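Local coordinates for protein GTP binding regulator (Thermotoga maritima, PDB 1VR8) that is of unknown function but has a fold similar to the Ran-binding protein Mog1p, and may regulate GTP binding, at residues T21-L26 / A52-E57; K72-K77 / N115-V120; V109-K114 / K131-V136. All blocks are in the same frame, centred on the assembly; numbering follows the deposited sequence.

Interaction 1. Residues T21-L26 / A52-E57; sequences TAIFVL and AVFETE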
loop_
_atom_site.group_PDB
_atom_site.type_symbol
_atom_site.label_atom_id
_atom_site.label_comp_id
_atom_site.label_asym_id
_atom_site.label_seq_id
_atom_site.Cartn_x
_atom_site.Cartn_y
_atom_site.Cartn_z
ATOM N N THR A 21 -4.260 -1.407 -12.782
ATOM C CA THR A 21 -5.671 -1.298 -12.455
ATOM C C THR A 21 -5.870 -1.180 -10.953
ATOM O O THR A 21 -6.735 -0.448 -10.502
ATOM C CB THR A 21 -6.496 -2.458 -13.079
ATOM O OG1 THR A 21 -6.142 -2.584 -14.464
ATOM C CG2 THR A 21 -7.963 -2.115 -12.997
ATOM N N ALA A 22 -5.001 -1.815 -10.173
ATOM C CA ALA A 22 -5.030 -1.687 -8.724
ATOM C C ALA A 22 -4.860 -0.226 -8.249
ATOM O O ALA A 22 -5.385 0.147 -7.221
ATOM C CB ALA A 22 -3.993 -2.531 -8.104
ATOM N N ILE A 23 -4.140 0.586 -9.009
ATOM C CA ILE A 23 -4.058 2.023 -8.722
ATOM C C ILE A 23 -5.286 2.766 -9.228
ATOM O O ILE A 23 -5.956 3.536 -8.497
ATOM C CB ILE A 23 -2.793 2.611 -9.379
ATOM C CG1 ILE A 23 -1.530 2.025 -8.722
ATOM C CG2 ILE A 23 -2.790 4.122 -9.315
ATOM C CD1 ILE A 23 -0.293 2.278 -9.459
ATOM N N PHE A 24 -5.596 2.551 -10.501
ATOM C CA PHE A 24 -6.617 3.365 -11.156
ATOM C C PHE A 24 -8.005 3.145 -10.583
ATOM O O PHE A 24 -8.818 4.062 -10.544
ATOM C CB PHE A 24 -6.630 3.111 -12.662
ATOM C CG PHE A 24 -5.338 3.493 -13.363
ATOM C CD1 PHE A 24 -4.809 4.757 -13.233
ATOM C CD2 PHE A 24 -4.687 2.586 -14.189
ATOM C CE1 PHE A 24 -3.623 5.119 -13.858
ATOM C CE2 PHE A 24 -3.475 2.945 -14.839
ATOM C CZ PHE A 24 -2.961 4.210 -14.666
ATOM N N VAL A 25 -8.273 1.943 -10.070
ATOM C CA VAL A 25 -9.584 1.661 -9.491
ATOM C C VAL A 25 -9.857 2.444 -8.187
ATOM O O VAL A 25 -10.984 2.557 -7.728
ATOM C CB VAL A 25 -9.729 0.122 -9.280
ATOM C CG1 VAL A 25 -8.938 -0.319 -8.105
ATOM C CG2 VAL A 25 -11.156 -0.287 -9.188
ATOM N N LEU A 26 -8.803 3.010 -7.598
ATOM C CA LEU A 26 -8.953 3.749 -6.336
ATOM C C LEU A 26 -9.416 5.187 -6.513
ATOM O O LEU A 26 -9.771 5.849 -5.542
ATOM C CB LEU A 26 -7.633 3.760 -5.578
ATOM C CG LEU A 26 -7.134 2.373 -5.230
ATOM C CD1 LEU A 26 -5.745 2.484 -4.653
ATOM C CD2 LEU A 26 -8.098 1.713 -4.263
ATOM N N ALA A 52 1.922 6.146 -6.847
ATOM C CA ALA A 52 0.870 7.042 -7.273
ATOM C C ALA A 52 0.616 8.068 -6.215
ATOM O O ALA A 52 0.761 7.782 -5.002
ATOM C CB ALA A 52 -0.403 6.233 -7.547
ATOM N N VAL A 53 0.313 9.290 -6.640
ATOM C CA VAL A 53 -0.096 10.351 -5.741
ATOM C C VAL A 53 -1.565 10.672 -5.971
ATOM O O VAL A 53 -1.991 10.922 -7.108
ATOM C CB VAL A 53 0.749 11.633 -5.930
ATOM C CG1 VAL A 53 0.333 12.709 -4.922
ATOM C CG2 VAL A 53 2.214 11.344 -5.781
ATOM N N PHE A 54 -2.322 10.657 -4.883
ATOM C CA PHE A 54 -3.727 11.025 -4.903
ATOM C C PHE A 54 -3.877 12.324 -4.155
ATOM O O PHE A 54 -3.405 12.463 -3.029
ATOM C CB PHE A 54 -4.564 9.957 -4.229
ATOM C CG PHE A 54 -4.640 8.678 -4.987
ATOM C CD1 PHE A 54 -3.669 7.710 -4.838
ATOM C CD2 PHE A 54 -5.716 8.428 -5.815
ATOM C CE1 PHE A 54 -3.727 6.552 -5.525
ATOM C CE2 PHE A 54 -5.811 7.261 -6.499
ATOM C CZ PHE A 54 -4.825 6.315 -6.382
ATOM N N GLU A 55 -4.547 13.279 -4.776
ATOM C CA GLU A 55 -4.922 14.512 -4.096
ATOM C C GLU A 55 -6.201 14.280 -3.319
ATOM O O GLU A 55 -7.172 13.763 -3.857
ATOM C CB GLU A 55 -5.141 15.618 -5.104
ATOM C CG GLU A 55 -3.953 15.939 -5.973
ATOM C CD GLU A 55 -2.708 16.358 -5.211
ATOM O OE1 GLU A 55 -2.819 16.948 -4.099
ATOM O OE2 GLU A 55 -1.591 16.099 -5.747
ATOM N N THR A 56 -6.200 14.654 -2.045
ATOM C CA THR A 56 -7.334 14.389 -1.164
ATOM C C THR A 56 -7.617 15.691 -0.443
ATOM O O THR A 56 -6.869 16.658 -0.567
ATOM C CB THR A 56 -7.076 13.258 -0.133
ATOM O OG1 THR A 56 -6.268 13.742 0.956
ATOM C CG2 THR A 56 -6.411 12.080 -0.718
ATOM N N GLU A 57 -8.714 15.732 0.295
ATOM C CA GLU A 57 -9.030 16.947 1.045
ATOM C C GLU A 57 -8.005 17.188 2.154
ATOM O O GLU A 57 -7.895 18.287 2.676
ATOM C CB GLU A 57 -10.424 16.865 1.660
ATOM C CG GLU A 57 -10.669 15.701 2.580
ATOM C CD GLU A 57 -11.962 15.877 3.373
ATOM O OE1 GLU A 57 -12.180 16.985 3.922
ATOM O OE2 GLU A 57 -12.744 14.906 3.465
#
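A short helix is packed here on one face of the antiparallel sheet of this Mog1p-like fold. Ile23 on helix 19-24 and Leu26 farther along the chain meet Ala52 and Phe54 of strand 45-56. Ala52 and Phe54 are two apart in the strand, and both project toward the helix. The contact is apolar and buried, with no hydrogen bond across it. With chi1 -66° placing CG1 beside the backbone N, Ile23 turns CG2 to the strand. This methyl lies against Ala52 CB at 3.6 Å and also reaches Phe54 CZ at 4.2 Å. The CZ end of the Phe54 ring meets both Ile23 and Leu26. Its CZ is 3.9 Å from Leu26 CB, an oblique approach. The same atom comes to 3.7 Å from Ile23 O, which lies at the ring edge in its plane. That oxygen also accepts the backbone bond from Leu26 N. Replacing Phe54 by alanine would remove the ring and is likely to leave a gap beside Ile23 CG2 and Leu26 CB. On the sheet side, Ala52 and Phe54 pair with Leu63 and Val61 of strand 59-67, and Leu33 of strand 32-39 touches both side chains. Phe129 of helix 126-138 meets the Phe54 ring, while Val133, Val136 and Tyr137 of that helix pack on Leu26.

Interaction 2. Residues K72-K77 / N115-V120; sequences KKIWKK and NWLFIV
Leu117 has CG anti to its backbone N (chi1 161°), and its chi2 of 63° turns one methyl to Trp75 and the other to Ile74, both on helix 71-79. Trp75 also holds its CG opposite the backbone N, at chi1 -179°, which brings the CD1 edge of the indole to the leucine. This is helix-on-sheet packing in an antiparallel alpha+beta fold. Helix 71-79 lies on one face of the sheet, and strand 116-122 presents Leu117 to it. Trp116 and Phe118, the neighbours in the strand, point away from this helix. All three touching residues are buried, and the contact is purely apolar. Leu117 CD1 sits 3.8 Å from Trp75 CD1, at the edge of the indole and in its plane. The two side chains cross at about a right angle. The same methyl is 4.0 Å from Trp75 CB. The indole nitrogen turns elsewhere: Trp75 NE1 donates to Ala110 O of strand 106-113, which ties the helix to the next strand. Phe99 and Trp112 meet the Trp75 ring, and Met47 touches Leu117. On the other branch the fit is tight: Leu117 CD2 is 3.4 Å from Ile74 CG2, closer than usual van der Waals contact, and 3.8 Å from Ile74 CB.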
loop_
_atom_site.group_PDB
_atom_site.type_symbol
_atom_site.label_atom_id
_atom_site.label_comp_id
_atom_site.label_asym_id
_atom_site.label_seq_id
_atom_site.Cartn_x
_atom_site.Cartn_y
_atom_site.Cartn_z
ATOM N N LYS A 72 6.379 -10.592 0.764
ATOM C CA LYS A 72 6.805 -10.785 2.161
ATOM C C LYS A 72 8.247 -10.350 2.403
ATOM O O LYS A 72 8.513 -9.613 3.352
ATOM C CB LYS A 72 6.616 -12.233 2.617
ATOM C CG LYS A 72 6.879 -12.431 4.104
ATOM C CD LYS A 72 6.726 -13.868 4.585
ATOM C CE LYS A 72 6.616 -13.912 6.142
ATOM N NZ LYS A 72 6.459 -15.352 6.549
ATOM N N LYS A 73 9.162 -10.823 1.558
ATOM C CA LYS A 73 10.587 -10.522 1.686
ATOM C C LYS A 73 10.822 -9.017 1.725
ATOM O O LYS A 73 11.574 -8.505 2.569
ATOM C CB LYS A 73 11.338 -11.175 0.515
ATOM C CG LYS A 73 12.849 -11.054 0.507
ATOM C CD LYS A 73 13.485 -11.797 -0.713
ATOM N N ILE A 74 10.165 -8.311 0.817
ATOM C CA ILE A 74 10.317 -6.864 0.703
ATOM C C ILE A 74 9.726 -6.177 1.914
ATOM O O ILE A 74 10.355 -5.288 2.503
ATOM C CB ILE A 74 9.629 -6.317 -0.578
ATOM C CG1 ILE A 74 10.311 -6.883 -1.809
ATOM C CG2 ILE A 74 9.682 -4.797 -0.590
ATOM C CD1 ILE A 74 9.510 -6.653 -3.111
ATOM N N TRP A 75 8.515 -6.584 2.286
ATOM C CA TRP A 75 7.854 -6.018 3.467
ATOM C C TRP A 75 8.732 -6.219 4.709
ATOM O O TRP A 75 8.917 -5.297 5.530
ATOM C CB TRP A 75 6.461 -6.658 3.667
ATOM C CG TRP A 75 5.709 -6.105 4.862
ATOM C CD1 TRP A 75 4.852 -5.045 4.900
ATOM C CD2 TRP A 75 5.771 -6.620 6.195
ATOM N NE1 TRP A 75 4.372 -4.882 6.180
ATOM C CE2 TRP A 75 4.924 -5.838 6.985
ATOM C CE3 TRP A 75 6.428 -7.706 6.783
ATOM C CZ2 TRP A 75 4.760 -6.063 8.337
ATOM C CZ3 TRP A 75 6.247 -7.948 8.140
ATOM C CH2 TRP A 75 5.432 -7.131 8.900
ATOM N N LYS A 76 9.327 -7.395 4.847
ATOM C CA LYS A 76 10.225 -7.591 5.971
ATOM C C LYS A 76 11.451 -6.679 5.903
ATOM O O LYS A 76 11.869 -6.166 6.923
ATOM C CB LYS A 76 10.638 -9.051 6.103
ATOM C CG LYS A 76 9.560 -9.867 6.792
ATOM C CD LYS A 76 10.041 -11.211 7.258
ATOM C CE LYS A 76 9.067 -11.815 8.281
ATOM N N LYS A 77 12.019 -6.477 4.709
ATOM C CA LYS A 77 13.138 -5.546 4.560
ATOM C C LYS A 77 12.707 -4.130 4.922
ATOM O O LYS A 77 13.472 -3.402 5.550
ATOM C CB LYS A 77 13.702 -5.581 3.139
ATOM C CG LYS A 77 14.662 -6.722 2.908
ATOM C CD LYS A 77 14.988 -6.931 1.426
ATOM N N ASN A 115 0.356 -11.953 -3.225
ATOM C CA ASN A 115 1.343 -11.424 -4.154
ATOM C C ASN A 115 1.319 -9.881 -4.228
ATOM O O ASN A 115 1.775 -9.300 -5.221
ATOM C CB ASN A 115 1.205 -12.041 -5.549
ATOM C CG ASN A 115 -0.165 -11.817 -6.179
ATOM O OD1 ASN A 115 -1.175 -11.760 -5.480
ATOM N ND2 ASN A 115 -0.204 -11.746 -7.522
ATOM N N TRP A 116 0.875 -9.225 -3.156
ATOM C CA TRP A 116 0.738 -7.783 -3.138
ATOM C C TRP A 116 1.416 -7.177 -1.920
ATOM O O TRP A 116 1.345 -7.717 -0.809
ATOM C CB TRP A 116 -0.753 -7.385 -3.094
ATOM C CG TRP A 116 -1.496 -7.738 -4.352
ATOM C CD1 TRP A 116 -2.292 -8.840 -4.581
ATOM C CD2 TRP A 116 -1.494 -6.997 -5.561
ATOM N NE1 TRP A 116 -2.756 -8.830 -5.858
ATOM C CE2 TRP A 116 -2.275 -7.716 -6.495
ATOM C CE3 TRP A 116 -0.890 -5.804 -5.962
ATOM C CZ2 TRP A 116 -2.503 -7.252 -7.791
ATOM C CZ3 TRP A 116 -1.121 -5.347 -7.235
ATOM C CH2 TRP A 116 -1.914 -6.076 -8.146
ATOM N N LEU A 117 2.022 -6.017 -2.132
ATOM C CA LEU A 117 2.566 -5.185 -1.061
ATOM C C LEU A 117 2.152 -3.752 -1.355
ATOM O O LEU A 117 2.349 -3.276 -2.467
ATOM C CB LEU A 117 4.077 -5.304 -1.017
ATOM C CG LEU A 117 4.859 -4.208 -0.285
ATOM C CD1 LEU A 117 4.542 -4.149 1.172
ATOM C CD2 LEU A 117 6.338 -4.459 -0.517
ATOM N N PHE A 118 1.588 -3.084 -0.355
ATOM C CA PHE A 118 1.184 -1.659 -0.449
ATOM C C PHE A 118 1.859 -0.853 0.626
ATOM O O PHE A 118 2.022 -1.339 1.752
ATOM C CB PHE A 118 -0.335 -1.540 -0.269
ATOM C CG PHE A 118 -1.122 -2.181 -1.392
ATOM C CD1 PHE A 118 -1.315 -1.493 -2.581
ATOM C CD2 PHE A 118 -1.585 -3.461 -1.289
ATOM C CE1 PHE A 118 -1.994 -2.063 -3.622
ATOM C CE2 PHE A 118 -2.256 -4.062 -2.349
ATOM C CZ PHE A 118 -2.458 -3.355 -3.509
ATOM N N ILE A 119 2.211 0.388 0.303
ATOM C CA ILE A 119 2.639 1.347 1.295
ATOM C C ILE A 119 1.825 2.613 1.036
ATOM O O ILE A 119 1.754 3.103 -0.116
ATOM C CB ILE A 119 4.132 1.709 1.191
ATOM C CG1 ILE A 119 5.026 0.446 1.188
ATOM C CG2 ILE A 119 4.486 2.653 2.355
ATOM C CD1 ILE A 119 6.431 0.720 0.728
ATOM N N VAL A 120 1.216 3.144 2.084
ATOM C CA VAL A 120 0.567 4.438 1.999
ATOM C C VAL A 120 1.293 5.410 2.921
ATOM O O VAL A 120 1.537 5.111 4.099
ATOM C CB VAL A 120 -0.905 4.349 2.400
ATOM C CG1 VAL A 120 -1.580 5.727 2.389
ATOM C CG2 VAL A 120 -1.625 3.454 1.471
#

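Interaction 3. Residues V109-K114 / K131-V136; sequences VAWWRK and KHVYRV. With AZI (azide ion), chain C.
An aromatic edge-to-face pair joins helix 126-138 to the sheet. Tyr134 of the helix turns its ring edge toward the face of Trp111 on strand 106-113. The centroid of the six-membered ring of Trp111 lies 5.4 Å from that of Tyr134, and the planes stand at 84°, a T-shaped geometry. Tyr134 CE1 makes the approach. It stands 3.8 Å above the indole plane, offset toward the rim, and is 3.9 Å from both Trp111 CE2 and Trp111 CZ2. Val133 comes from another direction. Its CG1 lies at the indole edge, in the ring plane, 3.9 Å from Trp111 CZ2 and 4.1 Å from Trp111 CH2. The benzo part of the tryptophan is thus touched at an edge by Val133 and on a face by Tyr134, consecutive residues of the helix. Trp111 reaches the helix with CG placed between its backbone N and carbonyl carbon, chi1 71°. The polar ends are satisfied outside the two segments: Trp111 NE1 donates to His11 O, which would help fix the indole's rotation, and Tyr134 OH is hydrogen-bonded to Lys98 NZ. His11, which by its sequence belongs to an N-terminal purification tag, also stacks on Tyr134, so this part of the setting is probably not native.

Lys114 follows the strand and takes no part in the aromatic packing. Its chain bends at chi2 (-64°), and Lys114 NZ donates to azide N1 at 2.7 Å. Lys5 and Ile6, whose N also binds the azide, complete the pocket of this ion, which probably came from the crystallisation liquor. Helix-on-sheet packing of this kind fits an alpha+beta fold similar to that of Mog1p.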
loop_
_atom_site.group_PDB
_atom_site.type_symbol
_atom_site.label_atom_id
_atom_site.label_comp_id
_atom_site.label_asym_id
_atom_site.label_seq_id
_atom_site.Cartn_x
_atom_site.Cartn_y
_atom_site.Cartn_z
ATOM N N VAL A 109 1.905 3.484 6.453
ATOM C CA VAL A 109 1.260 2.204 6.702
ATOM C C VAL A 109 1.596 1.251 5.550
ATOM O O VAL A 109 1.401 1.583 4.371
ATOM C CB VAL A 109 -0.252 2.393 6.816
ATOM C CG1 VAL A 109 -0.952 1.078 7.002
ATOM C CG2 VAL A 109 -0.625 3.377 7.942
ATOM N N ALA A 110 2.120 0.069 5.864
ATOM C CA ALA A 110 2.588 -0.844 4.824
ATOM C C ALA A 110 2.057 -2.237 5.143
ATOM O O ALA A 110 2.201 -2.689 6.281
ATOM C CB ALA A 110 4.088 -0.873 4.773
ATOM N N TRP A 111 1.488 -2.911 4.140
ATOM C CA TRP A 111 0.970 -4.261 4.370
ATOM C C TRP A 111 1.196 -5.140 3.151
ATOM O O TRP A 111 1.335 -4.647 2.022
ATOM C CB TRP A 111 -0.513 -4.216 4.785
ATOM C CG TRP A 111 -1.526 -3.845 3.737
ATOM C CD1 TRP A 111 -2.281 -4.703 3.010
ATOM C CD2 TRP A 111 -1.884 -2.517 3.277
ATOM N NE1 TRP A 111 -3.079 -4.017 2.144
ATOM C CE2 TRP A 111 -2.857 -2.676 2.281
ATOM C CE3 TRP A 111 -1.458 -1.230 3.594
ATOM C CZ2 TRP A 111 -3.443 -1.593 1.639
ATOM C CZ3 TRP A 111 -2.035 -0.158 2.948
ATOM C CH2 TRP A 111 -3.007 -0.346 1.981
ATOM N N TRP A 112 1.280 -6.442 3.411
ATOM C CA TRP A 112 1.438 -7.435 2.366
ATOM C C TRP A 112 0.492 -8.602 2.639
ATOM O O TRP A 112 0.150 -8.896 3.794
ATOM C CB TRP A 112 2.891 -7.919 2.205
ATOM C CG TRP A 112 3.251 -9.023 3.149
ATOM C CD1 TRP A 112 3.657 -8.895 4.448
ATOM C CD2 TRP A 112 3.100 -10.417 2.912
ATOM N NE1 TRP A 112 3.812 -10.117 5.011
ATOM C CE2 TRP A 112 3.490 -11.083 4.090
ATOM C CE3 TRP A 112 2.733 -11.176 1.806
ATOM C CZ2 TRP A 112 3.490 -12.480 4.202
ATOM C CZ3 TRP A 112 2.740 -12.572 1.918
ATOM C CH2 TRP A 112 3.091 -13.204 3.113
ATOM N N ARG A 113 0.079 -9.233 1.549
ATOM C CA ARG A 113 -0.653 -10.482 1.583
ATOM C C ARG A 113 -0.633 -11.055 0.174
ATOM O O ARG A 113 -0.650 -10.308 -0.811
ATOM C CB ARG A 113 -2.070 -10.279 2.091
ATOM C CG ARG A 113 -2.807 -11.597 2.435
ATOM C CD ARG A 113 -4.130 -11.294 3.159
ATOM N NE ARG A 113 -4.842 -12.493 3.628
ATOM C CZ ARG A 113 -5.601 -13.287 2.869
ATOM N NH1 ARG A 113 -5.761 -13.036 1.575
ATOM N NH2 ARG A 113 -6.208 -14.346 3.395
ATOM N N LYS A 114 -0.591 -12.367 0.082
ATOM C CA LYS A 114 -0.478 -13.063 -1.193
ATOM C C LYS A 114 0.669 -12.442 -2.023
ATOM O O LYS A 114 1.804 -12.426 -1.562
ATOM C CB LYS A 114 -1.828 -13.049 -1.941
ATOM C CG LYS A 114 -2.972 -13.773 -1.190
ATOM C CD LYS A 114 -2.711 -15.250 -1.024
ATOM C CE LYS A 114 -3.925 -15.993 -0.401
ATOM N NZ LYS A 114 -3.648 -17.453 -0.238
ATOM N N LYS A 131 -8.306 3.173 4.632
ATOM C CA LYS A 131 -9.650 2.625 4.786
ATOM C C LYS A 131 -10.389 2.577 3.444
ATOM O O LYS A 131 -11.094 1.623 3.135
ATOM C CB LYS A 131 -10.462 3.420 5.805
ATOM C CG LYS A 131 -11.711 2.730 6.277
ATOM C CD LYS A 131 -11.440 1.275 6.749
ATOM C CE LYS A 131 -12.561 0.744 7.670
ATOM N NZ LYS A 131 -12.385 -0.687 8.114
ATOM N N HIS A 132 -10.217 3.629 2.652
ATOM C CA HIS A 132 -10.732 3.642 1.269
ATOM C C HIS A 132 -10.176 2.463 0.451
ATOM O O HIS A 132 -10.928 1.732 -0.198
ATOM C CB HIS A 132 -10.424 4.973 0.588
ATOM C CG HIS A 132 -10.743 4.986 -0.884
ATOM N ND1 HIS A 132 -12.023 4.866 -1.375
ATOM C CD2 HIS A 132 -9.940 5.116 -1.961
ATOM C CE1 HIS A 132 -11.994 4.908 -2.698
ATOM N NE2 HIS A 132 -10.741 5.066 -3.081
ATOM N N VAL A 133 -8.860 2.298 0.462
ATOM C CA VAL A 133 -8.218 1.213 -0.262
ATOM C C VAL A 133 -8.778 -0.139 0.212
ATOM O O VAL A 133 -9.147 -0.994 -0.598
ATOM C CB VAL A 133 -6.694 1.236 -0.077
ATOM C CG1 VAL A 133 -6.074 0.029 -0.700
ATOM C CG2 VAL A 133 -6.063 2.532 -0.655
ATOM N N TYR A 134 -8.856 -0.326 1.528
ATOM C CA TYR A 134 -9.473 -1.532 2.087
ATOM C C TYR A 134 -10.884 -1.808 1.526
ATOM O O TYR A 134 -11.217 -2.927 1.141
ATOM C CB TYR A 134 -9.586 -1.377 3.616
ATOM C CG TYR A 134 -8.306 -1.538 4.410
ATOM C CD1 TYR A 134 -7.063 -1.743 3.820
ATOM C CD2 TYR A 134 -8.366 -1.451 5.795
ATOM C CE1 TYR A 134 -5.914 -1.910 4.616
ATOM C CE2 TYR A 134 -7.240 -1.596 6.576
ATOM C CZ TYR A 134 -6.040 -1.820 5.995
ATOM O OH TYR A 134 -4.956 -1.959 6.831
ATOM N N ARG A 135 -11.724 -0.788 1.565
ATOM C CA ARG A 135 -13.098 -0.892 1.110
ATOM C C ARG A 135 -13.208 -1.223 -0.391
ATOM O O ARG A 135 -14.039 -2.066 -0.784
ATOM C CB ARG A 135 -13.842 0.366 1.482
ATOM C CG ARG A 135 -14.088 0.384 2.990
ATOM C CD ARG A 135 -14.667 1.659 3.475
ATOM N NE ARG A 135 -15.097 1.519 4.865
ATOM C CZ ARG A 135 -15.359 2.547 5.661
ATOM N NH1 ARG A 135 -15.182 3.802 5.237
ATOM N NH2 ARG A 135 -15.778 2.328 6.892
ATOM N N VAL A 136 -12.355 -0.622 -1.215
ATOM C CA VAL A 136 -12.425 -0.904 -2.663
ATOM C C VAL A 136 -11.992 -2.349 -2.933
ATOM O O VAL A 136 -12.678 -3.101 -3.629
ATOM C CB VAL A 136 -11.577 0.091 -3.455
ATOM C CG1 VAL A 136 -11.492 -0.293 -4.912
ATOM C CG2 VAL A 136 -12.146 1.491 -3.290
HETATM N N1 AZI C . -5.743 -18.374 1.279
HETATM N N2 AZI C . -5.885 -19.363 1.943
HETATM N N3 AZI C . -6.381 -20.111 2.744
#

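The three contacts all use one antiparallel sheet. Interactions 2 and 3 lie on neighbouring strands, their centres 11 Å apart. Phe118 N bonds to Trp111 O at 2.9 Å, and Val120 N to Val109 O at 2.8 Å. Leu117 and Trp111 serve helices 71-79 and 126-138, on opposite faces of the sheet here. Interactions 1 and 3 share the latter helix: Leu26 O is 2.8 Å from His132 NE2, a probable hydrogen bond, and Leu26 CD1 is 4.0 Å from Val133 CG2. Interaction 1 is farther from interaction 2, with centres 18 Å apart, though Ala22 CB still touches Trp116 CH2 at 4.1 Å. Among the three, only interaction 3 includes an azide-binding residue, Lys114.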